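Local coordinates for cell division protein SepF (Methanobrevibacter smithii, PDB 7AL1) that anchors the division protein FtsZ to the cell membrane in this archaeon, at the interface of chains A and B. Sequence-based numbering; all coordinates share one arbitrary frame. Chains: chain A/B, Cell division protein SepF.

The interface of chains A and B. Residues chain A 14, 38, 40, 75, 85, 91, 93; chain B 14, 38, 40, 85.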
loop_
_atom_site.group_PDB
_atom_site.type_symbol
_atom_site.label_atom_id
_atom_site.label_comp_id
_atom_site.label_asym_id
_atom_site.label_seq_id
_atom_site.Cartn_x
_atom_site.Cartn_y
_atom_site.Cartn_z
ATOM N N ILE A 14 5.373 -0.234 -8.008
ATOM C CA ILE A 14 5.261 -0.118 -6.572
ATOM C C ILE A 14 6.011 -1.289 -5.967
ATOM O O ILE A 14 5.684 -2.452 -6.237
ATOM C CB ILE A 14 3.810 -0.115 -6.095
ATOM C CG1 ILE A 14 3.094 1.116 -6.650
ATOM C CG2 ILE A 14 3.799 -0.141 -4.585
ATOM C CD1 ILE A 14 1.598 1.097 -6.412
ATOM N N PRO A 38 7.062 4.280 -5.415
ATOM C CA PRO A 38 6.530 4.066 -4.071
ATOM C C PRO A 38 6.997 2.729 -3.524
ATOM O O PRO A 38 7.224 1.767 -4.270
ATOM C CB PRO A 38 5.012 4.063 -4.294
ATOM C CG PRO A 38 4.805 4.742 -5.607
ATOM C CD PRO A 38 6.006 4.395 -6.437
ATOM N N ILE A 40 5.961 -0.031 -0.424
ATOM C CA ILE A 40 5.208 -0.539 0.725
ATOM C C ILE A 40 6.206 -1.317 1.571
ATOM O O ILE A 40 6.686 -2.379 1.166
ATOM C CB ILE A 40 3.995 -1.381 0.318
ATOM C CG1 ILE A 40 3.000 -0.509 -0.472
ATOM C CG2 ILE A 40 3.361 -1.957 1.568
ATOM C CD1 ILE A 40 1.876 -1.285 -1.148
ATOM N N LEU A 75 0.228 2.310 7.394
ATOM C CA LEU A 75 -0.937 1.557 6.934
ATOM C C LEU A 75 -1.502 0.638 8.008
ATOM O O LEU A 75 -2.709 0.692 8.283
ATOM C CB LEU A 75 -0.573 0.742 5.687
ATOM C CG LEU A 75 -0.143 1.515 4.465
ATOM C CD1 LEU A 75 0.211 0.602 3.311
ATOM C CD2 LEU A 75 -1.226 2.506 4.046
ATOM N N ILE A 85 3.565 2.997 3.734
ATOM C CA ILE A 85 3.801 3.351 2.344
ATOM C C ILE A 85 4.602 4.630 2.252
ATOM O O ILE A 85 4.251 5.640 2.878
ATOM C CB ILE A 85 2.517 3.435 1.498
ATOM C CG1 ILE A 85 2.923 3.677 0.028
ATOM C CG2 ILE A 85 1.558 4.461 2.016
ATOM C CD1 ILE A 85 1.869 3.348 -0.978
ATOM N N VAL A 91 4.105 11.189 -6.834
ATOM C CA VAL A 91 3.027 10.229 -6.630
ATOM C C VAL A 91 2.330 10.632 -5.337
ATOM O O VAL A 91 2.844 10.370 -4.240
ATOM C CB VAL A 91 3.532 8.777 -6.541
ATOM C CG1 VAL A 91 2.365 7.852 -6.217
ATOM C CG2 VAL A 91 4.247 8.368 -7.823
ATOM N N LEU A 93 -0.431 10.531 -2.359
ATOM C CA LEU A 93 -1.413 9.744 -1.629
ATOM C C LEU A 93 -2.656 10.596 -1.462
ATOM O O LEU A 93 -2.573 11.777 -1.136
ATOM C CB LEU A 93 -0.858 9.379 -0.258
ATOM C CG LEU A 93 0.444 8.608 -0.304
ATOM C CD1 LEU A 93 0.905 8.308 1.092
ATOM C CD2 LEU A 93 0.286 7.312 -1.081
ATOM N N ILE B 14 -2.139 7.515 -5.657
ATOM C CA ILE B 14 -2.522 6.285 -5.002
ATOM C C ILE B 14 -3.643 6.620 -4.037
ATOM O O ILE B 14 -3.467 7.443 -3.130
ATOM C CB ILE B 14 -1.360 5.631 -4.256
ATOM C CG1 ILE B 14 -0.276 5.228 -5.256
ATOM C CG2 ILE B 14 -1.888 4.443 -3.488
ATOM C CD1 ILE B 14 1.007 4.768 -4.596
ATOM N N PRO B 38 -3.753 3.170 -8.566
ATOM C CA PRO B 38 -3.781 2.124 -7.545
ATOM C C PRO B 38 -4.654 2.548 -6.378
ATOM O O PRO B 38 -4.779 3.738 -6.061
ATOM C CB PRO B 38 -2.312 2.018 -7.117
ATOM C CG PRO B 38 -1.530 2.631 -8.231
ATOM C CD PRO B 38 -2.402 3.718 -8.788
ATOM N N ILE B 40 -5.318 1.477 -2.290
ATOM C CA ILE B 40 -5.130 0.714 -1.054
ATOM C C ILE B 40 -6.490 0.677 -0.371
ATOM O O ILE B 40 -6.986 1.702 0.105
ATOM C CB ILE B 40 -4.033 1.294 -0.156
ATOM C CG1 ILE B 40 -2.678 1.234 -0.888
ATOM C CG2 ILE B 40 -4.002 0.513 1.141
ATOM C CD1 ILE B 40 -1.556 2.007 -0.207
ATOM N N ILE B 85 -4.022 -4.026 -1.804
ATOM C CA ILE B 85 -3.680 -3.080 -2.853
ATOM C C ILE B 85 -4.141 -3.593 -4.199
ATOM O O ILE B 85 -3.850 -4.738 -4.570
ATOM C CB ILE B 85 -2.189 -2.697 -2.884
ATOM C CG1 ILE B 85 -1.996 -1.591 -3.944
ATOM C CG2 ILE B 85 -1.300 -3.881 -3.105
ATOM C CD1 ILE B 85 -0.737 -0.800 -3.805
#
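A:Ile85 and B:Ile40 meet tip to tip, CD1 to CD1 at 3.8 Å. The two-fold twin, A:Ile40 with B:Ile85, lies beside it. A:Ile85 also faces the tip of B:Ile14, with A:Ile85 CD1 4.0 Å from B:Ile14 CD1, and B:Ile85 faces A:Ile14 in the same way. Six isoleucine delta-methyls thus form the centre of a sheet-against-sheet contact between two C-terminal SepF domains. The side-chain contacts across the chains are apolar, so packing joins these groups, and the strand pairing is at the margin.

A:Ile85 and B:Ile85 reach the partner because CG1 is anti to the backbone N (chi1 -174°), while CG2 sits between the backbone N and the carbonyl carbon. A:Ile14, A:Ile40 and their chain B twins instead carry CG1 anti to the carbonyl carbon (chi1 near -64°). All six are close to extended beyond CG1 and present the delta-methyl.

At the margin, A:Pro38 crosses B:Ile14 obliquely, with A:Pro38 CG 3.9 Å from B:Ile14 CD1. A:Val91 CG1 lies 3.7 Å from B:Ile14 CD1. The proline ring and the valine branch meet the B:Ile14 tip from neighbouring directions, both on chain A's side. A:Leu75 CD1 is a looser neighbour of the B:Ile40 tip.

The backbone sets this margin. Strand 92-95 of chain A runs parallel to strand 13-17 of chain B, with a beta bridge between A:Leu93 and B:Ile14. Each chain thereby lends its C-terminal strand to the partner, consistent with a SepF dimer. Beside the bridge, A:Leu93 CD2 rests 4.0 Å from B:Ile14 CB.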